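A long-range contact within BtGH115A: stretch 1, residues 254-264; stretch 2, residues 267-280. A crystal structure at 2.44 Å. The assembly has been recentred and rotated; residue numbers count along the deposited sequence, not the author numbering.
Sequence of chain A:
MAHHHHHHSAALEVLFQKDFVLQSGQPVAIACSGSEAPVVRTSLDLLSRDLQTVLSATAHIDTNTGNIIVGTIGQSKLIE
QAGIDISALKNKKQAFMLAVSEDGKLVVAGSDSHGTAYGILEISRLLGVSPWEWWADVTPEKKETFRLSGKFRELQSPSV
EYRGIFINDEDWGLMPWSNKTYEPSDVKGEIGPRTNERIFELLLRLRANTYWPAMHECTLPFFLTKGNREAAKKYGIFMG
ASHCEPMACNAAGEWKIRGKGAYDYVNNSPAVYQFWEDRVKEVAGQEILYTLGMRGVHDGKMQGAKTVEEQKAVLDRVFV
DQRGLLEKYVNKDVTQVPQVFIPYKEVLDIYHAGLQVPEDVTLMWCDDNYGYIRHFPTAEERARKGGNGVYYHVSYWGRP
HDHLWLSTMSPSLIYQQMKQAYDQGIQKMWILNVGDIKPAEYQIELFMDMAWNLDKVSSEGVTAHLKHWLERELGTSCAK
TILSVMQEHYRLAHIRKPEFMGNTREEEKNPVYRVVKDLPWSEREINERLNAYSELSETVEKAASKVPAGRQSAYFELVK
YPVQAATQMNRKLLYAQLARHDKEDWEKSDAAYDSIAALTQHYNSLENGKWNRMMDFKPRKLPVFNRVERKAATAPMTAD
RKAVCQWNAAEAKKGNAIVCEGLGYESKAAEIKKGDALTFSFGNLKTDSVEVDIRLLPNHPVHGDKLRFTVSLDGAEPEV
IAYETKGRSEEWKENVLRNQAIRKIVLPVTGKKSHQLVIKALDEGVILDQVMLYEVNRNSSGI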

# COMPACT_ATOMS: atom_id res chain seq x y z
N GLU A 254 -23.50 -4.39 -9.99
CA GLU A 254 -24.14 -5.14 -11.10
C GLU A 254 -25.36 -5.91 -10.70
O GLU A 254 -26.27 -5.98 -11.49
CB GLU A 254 -23.18 -6.13 -11.80
CG GLU A 254 -22.05 -5.46 -12.56
CD GLU A 254 -21.17 -6.43 -13.29
OE1 GLU A 254 -20.15 -6.90 -12.74
OE2 GLU A 254 -21.51 -6.73 -14.44
N TRP A 255 -25.39 -6.47 -9.49
CA TRP A 255 -26.51 -7.30 -9.07
C TRP A 255 -27.89 -6.64 -9.15
O TRP A 255 -28.88 -7.28 -9.55
CB TRP A 255 -26.30 -7.93 -7.69
CG TRP A 255 -27.42 -8.88 -7.37
CD1 TRP A 255 -28.48 -8.65 -6.53
CD2 TRP A 255 -27.64 -10.18 -7.95
NE1 TRP A 255 -29.32 -9.74 -6.52
CE2 TRP A 255 -28.83 -10.69 -7.37
CE3 TRP A 255 -26.93 -10.98 -8.86
CZ2 TRP A 255 -29.33 -11.96 -7.69
CZ3 TRP A 255 -27.44 -12.25 -9.18
CH2 TRP A 255 -28.63 -12.72 -8.59
N LYS A 256 -27.95 -5.36 -8.78
CA LYS A 256 -29.21 -4.64 -8.88
C LYS A 256 -29.54 -4.25 -10.34
O LYS A 256 -30.67 -3.92 -10.63
CB LYS A 256 -29.26 -3.44 -7.92
CG LYS A 256 -28.60 -2.15 -8.40
CD LYS A 256 -27.20 -1.95 -7.82
CE LYS A 256 -27.21 -1.17 -6.50
NZ LYS A 256 -25.83 -0.86 -6.03
N ILE A 257 -28.55 -4.30 -11.24
CA ILE A 257 -28.76 -3.98 -12.67
C ILE A 257 -29.20 -5.20 -13.55
O ILE A 257 -30.07 -5.06 -14.42
CB ILE A 257 -27.50 -3.29 -13.29
CG1 ILE A 257 -27.33 -1.85 -12.78
CG2 ILE A 257 -27.53 -3.29 -14.82
CD1 ILE A 257 -25.89 -1.33 -12.85
N ARG A 258 -28.61 -6.38 -13.29
CA ARG A 258 -28.62 -7.54 -14.19
C ARG A 258 -29.09 -8.85 -13.51
O ARG A 258 -29.35 -9.86 -14.18
CB ARG A 258 -27.19 -7.85 -14.62
CG ARG A 258 -26.50 -7.09 -15.75
CD ARG A 258 -25.01 -7.52 -15.75
NE ARG A 258 -24.86 -8.95 -15.50
CZ ARG A 258 -23.78 -9.58 -15.04
NH1 ARG A 258 -22.68 -8.94 -14.73
NH2 ARG A 258 -23.81 -10.88 -14.88
N GLY A 259 -29.10 -8.87 -12.18
CA GLY A 259 -29.47 -10.09 -11.43
C GLY A 259 -30.95 -10.15 -11.14
O GLY A 259 -31.70 -9.23 -11.50
N LYS A 260 -31.38 -11.25 -10.52
CA LYS A 260 -32.81 -11.46 -10.23
C LYS A 260 -32.99 -12.11 -8.88
O LYS A 260 -32.44 -13.18 -8.63
CB LYS A 260 -33.50 -12.26 -11.35
CG LYS A 260 -34.14 -11.40 -12.45
CD LYS A 260 -34.37 -12.16 -13.76
CE LYS A 260 -33.17 -12.07 -14.70
NZ LYS A 260 -32.82 -13.37 -15.35
N GLY A 261 -33.73 -11.45 -7.99
CA GLY A 261 -34.00 -12.01 -6.67
C GLY A 261 -32.81 -11.84 -5.76
O GLY A 261 -31.95 -11.00 -6.01
N ALA A 262 -32.76 -12.62 -4.70
CA ALA A 262 -31.68 -12.48 -3.73
C ALA A 262 -30.32 -13.04 -4.24
O ALA A 262 -30.29 -14.04 -4.97
CB ALA A 262 -32.08 -13.09 -2.38
N TYR A 263 -29.22 -12.37 -3.86
CA TYR A 263 -27.83 -12.82 -4.07
C TYR A 263 -27.48 -13.86 -3.03
O TYR A 263 -26.75 -13.60 -2.05
CB TYR A 263 -26.87 -11.64 -4.03
CG TYR A 263 -25.42 -11.94 -4.35
CD1 TYR A 263 -25.01 -12.27 -5.64
CD2 TYR A 263 -24.43 -11.84 -3.34
CE1 TYR A 263 -23.66 -12.51 -5.93
CE2 TYR A 263 -23.09 -12.09 -3.61
CZ TYR A 263 -22.71 -12.43 -4.91
OH TYR A 263 -21.38 -12.67 -5.20
N ASP A 264 -28.01 -15.05 -3.26
CA ASP A 264 -28.11 -16.10 -2.26
C ASP A 264 -28.01 -17.41 -3.02
O ASP A 264 -28.87 -17.70 -3.89
CB ASP A 264 -29.47 -15.98 -1.53
CG ASP A 264 -29.65 -17.03 -0.46
OD1 ASP A 264 -30.00 -18.18 -0.79
OD2 ASP A 264 -29.44 -16.71 0.71
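Stretch 2 267-280: NNSPAVYQFWEDRV

Residues 269-280 of stretch 2 are helical, with a kink where the N atoms of Pro-270 and Ala-271 find no bond to the turn before. The stretch runs nearly perpendicular to the helix of residues 254-258: the N-to-C directions differ by 99°, and the axes come no closer than 11.3 Å. The nearest CA pairs all involve the loop that follows that helix from Gly-259; the register runs from Asp-264 near Asn-268 to Gly-259 near Phe-275.

The contact opens with a cap. Asp-264, just before the helix, accepts at OD1 from Asn-267 N at 2.6 Å. Asn-268 then pins the loop: its ND2 donates to Lys-260 O and to Ala-262 O, both at 2.8 Å, so one amide spans the turn at Gly-261. A small residue follows on this side one turn later, Ala-271, whose CB lies 3.4 Å from Lys-260 O. Val-272 places CG2 3.8 Å from Trp-255 CH2, while its CG1 lies 4.3 Å from Tyr-263 CE1.

Phe-275, pointing toward stretch 1 in chi1 t, is covered more than any other residue here. Trp-255 directs its edge at the Phe-275 face, CZ3 to CG 3.5 Å, with the planes at 78°; Trp-255 NE1 meanwhile donates to Gly-261 O at 3.0 Å, tying the indole to its own loop. Glu-254 CB meets the Phe-275 edge at CE1, 3.9 Å away.

One turn on, Arg-279 closes the contact with a paired salt bridge: NH1 to Glu-254 OE1 at 2.8 Å and NH2 to Glu-254 OE2 at a very short 2.4 Å. Arg-258 NH1 also bonds Glu-254 OE2, at 2.5 Å, so OE2 is shared by two arginines, and Arg-258 NH1 and Arg-279 NH2, two donors of like charge, stand 3.2 Å apart.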

# COMPACT_ATOMS: atom_id res chain seq x y z
N ASN A 267 -30.67 -20.45 -1.85
CA ASN A 267 -32.10 -20.36 -2.20
C ASN A 267 -32.45 -19.95 -3.63
O ASN A 267 -33.59 -20.14 -4.09
CB ASN A 267 -32.81 -19.45 -1.17
CG ASN A 267 -32.88 -20.08 0.21
OD1 ASN A 267 -33.49 -21.15 0.38
ND2 ASN A 267 -32.25 -19.44 1.21
N ASN A 268 -31.44 -19.39 -4.32
CA ASN A 268 -31.61 -18.73 -5.62
C ASN A 268 -30.39 -18.96 -6.52
O ASN A 268 -30.14 -18.17 -7.46
CB ASN A 268 -31.88 -17.22 -5.39
CG ASN A 268 -32.42 -16.50 -6.62
OD1 ASN A 268 -33.26 -17.01 -7.36
ND2 ASN A 268 -31.93 -15.28 -6.84
N SER A 269 -29.65 -20.04 -6.28
CA SER A 269 -28.48 -20.40 -7.13
C SER A 269 -28.64 -20.34 -8.65
O SER A 269 -27.69 -19.99 -9.33
CB SER A 269 -27.82 -21.73 -6.72
OG SER A 269 -28.74 -22.79 -6.74
N PRO A 270 -29.82 -20.70 -9.21
CA PRO A 270 -29.87 -20.55 -10.69
C PRO A 270 -29.66 -19.16 -11.24
O PRO A 270 -28.98 -19.02 -12.26
CB PRO A 270 -31.26 -21.08 -11.04
CG PRO A 270 -31.47 -22.14 -10.02
CD PRO A 270 -30.85 -21.64 -8.74
N ALA A 271 -30.23 -18.15 -10.57
CA ALA A 271 -30.07 -16.76 -11.01
C ALA A 271 -28.64 -16.26 -10.74
O ALA A 271 -28.11 -15.45 -11.48
CB ALA A 271 -31.09 -15.86 -10.32
N VAL A 272 -28.02 -16.77 -9.68
CA VAL A 272 -26.69 -16.30 -9.31
C VAL A 272 -25.73 -16.89 -10.34
O VAL A 272 -24.95 -16.13 -10.96
CB VAL A 272 -26.34 -16.64 -7.84
CG1 VAL A 272 -24.89 -16.34 -7.54
CG2 VAL A 272 -27.21 -15.80 -6.90
N TYR A 273 -25.86 -18.20 -10.59
CA TYR A 273 -25.09 -18.90 -11.63
C TYR A 273 -25.18 -18.20 -12.99
O TYR A 273 -24.15 -17.94 -13.61
CB TYR A 273 -25.44 -20.40 -11.71
CG TYR A 273 -24.67 -21.15 -12.78
CD1 TYR A 273 -25.09 -21.13 -14.11
CD2 TYR A 273 -23.52 -21.87 -12.45
CE1 TYR A 273 -24.38 -21.80 -15.10
CE2 TYR A 273 -22.80 -22.55 -13.43
CZ TYR A 273 -23.24 -22.52 -14.75
OH TYR A 273 -22.54 -23.18 -15.74
N GLN A 274 -26.40 -17.88 -13.42
CA GLN A 274 -26.64 -17.20 -14.69
C GLN A 274 -25.87 -15.89 -14.77
O GLN A 274 -25.11 -15.68 -15.70
CB GLN A 274 -28.14 -16.90 -14.86
CG GLN A 274 -29.03 -18.12 -15.14
CD GLN A 274 -30.49 -17.76 -15.44
OE1 GLN A 274 -31.02 -16.76 -14.95
NE2 GLN A 274 -31.14 -18.59 -16.27
N PHE A 275 -26.11 -15.02 -13.80
CA PHE A 275 -25.38 -13.77 -13.53
C PHE A 275 -23.87 -13.89 -13.80
O PHE A 275 -23.34 -13.22 -14.68
CB PHE A 275 -25.68 -13.37 -12.06
CG PHE A 275 -24.90 -12.20 -11.56
CD1 PHE A 275 -25.22 -10.89 -11.95
CD2 PHE A 275 -23.86 -12.39 -10.66
CE1 PHE A 275 -24.51 -9.81 -11.46
CE2 PHE A 275 -23.14 -11.31 -10.17
CZ PHE A 275 -23.47 -10.02 -10.58
N TRP A 276 -23.19 -14.78 -13.07
CA TRP A 276 -21.77 -15.09 -13.28
C TRP A 276 -21.46 -15.50 -14.73
O TRP A 276 -20.55 -14.92 -15.36
CB TRP A 276 -21.35 -16.22 -12.34
CG TRP A 276 -21.33 -15.89 -10.91
CD1 TRP A 276 -21.20 -14.64 -10.36
CD2 TRP A 276 -21.39 -16.80 -9.82
NE1 TRP A 276 -21.21 -14.72 -9.00
CE2 TRP A 276 -21.30 -16.03 -8.63
CE3 TRP A 276 -21.52 -18.18 -9.72
CZ2 TRP A 276 -21.32 -16.60 -7.35
CZ3 TRP A 276 -21.53 -18.76 -8.45
CH2 TRP A 276 -21.44 -17.96 -7.28
N GLU A 277 -22.25 -16.45 -15.25
CA GLU A 277 -22.06 -17.06 -16.58
C GLU A 277 -21.98 -16.07 -17.71
O GLU A 277 -21.09 -16.17 -18.56
CB GLU A 277 -23.17 -18.08 -16.87
CG GLU A 277 -23.20 -18.60 -18.31
CD GLU A 277 -24.34 -19.55 -18.56
OE1 GLU A 277 -24.07 -20.78 -18.74
OE2 GLU A 277 -25.50 -19.08 -18.56
N ASP A 278 -22.91 -15.13 -17.75
CA ASP A 278 -22.95 -14.18 -18.86
C ASP A 278 -21.62 -13.46 -18.98
O ASP A 278 -21.15 -13.20 -20.09
CB ASP A 278 -24.08 -13.18 -18.64
CG ASP A 278 -25.46 -13.84 -18.65
OD1 ASP A 278 -25.54 -15.04 -19.01
OD2 ASP A 278 -26.46 -13.13 -18.31
N ARG A 279 -21.02 -13.19 -17.82
CA ARG A 279 -19.78 -12.44 -17.68
C ARG A 279 -18.56 -13.27 -18.11
O ARG A 279 -17.78 -12.80 -18.91
CB ARG A 279 -19.63 -11.95 -16.23
CG ARG A 279 -18.26 -11.45 -15.82
CD ARG A 279 -17.78 -10.21 -16.59
NE ARG A 279 -18.85 -9.25 -16.88
CZ ARG A 279 -19.33 -8.39 -16.01
NH1 ARG A 279 -18.86 -8.34 -14.76
NH2 ARG A 279 -20.29 -7.57 -16.37
N VAL A 280 -18.41 -14.46 -17.55
CA VAL A 280 -17.39 -15.42 -17.99
C VAL A 280 -17.42 -15.62 -19.52
O VAL A 280 -16.36 -15.73 -20.12
CB VAL A 280 -17.54 -16.75 -17.26
CG1 VAL A 280 -16.36 -17.67 -17.50
CG2 VAL A 280 -17.73 -16.52 -15.77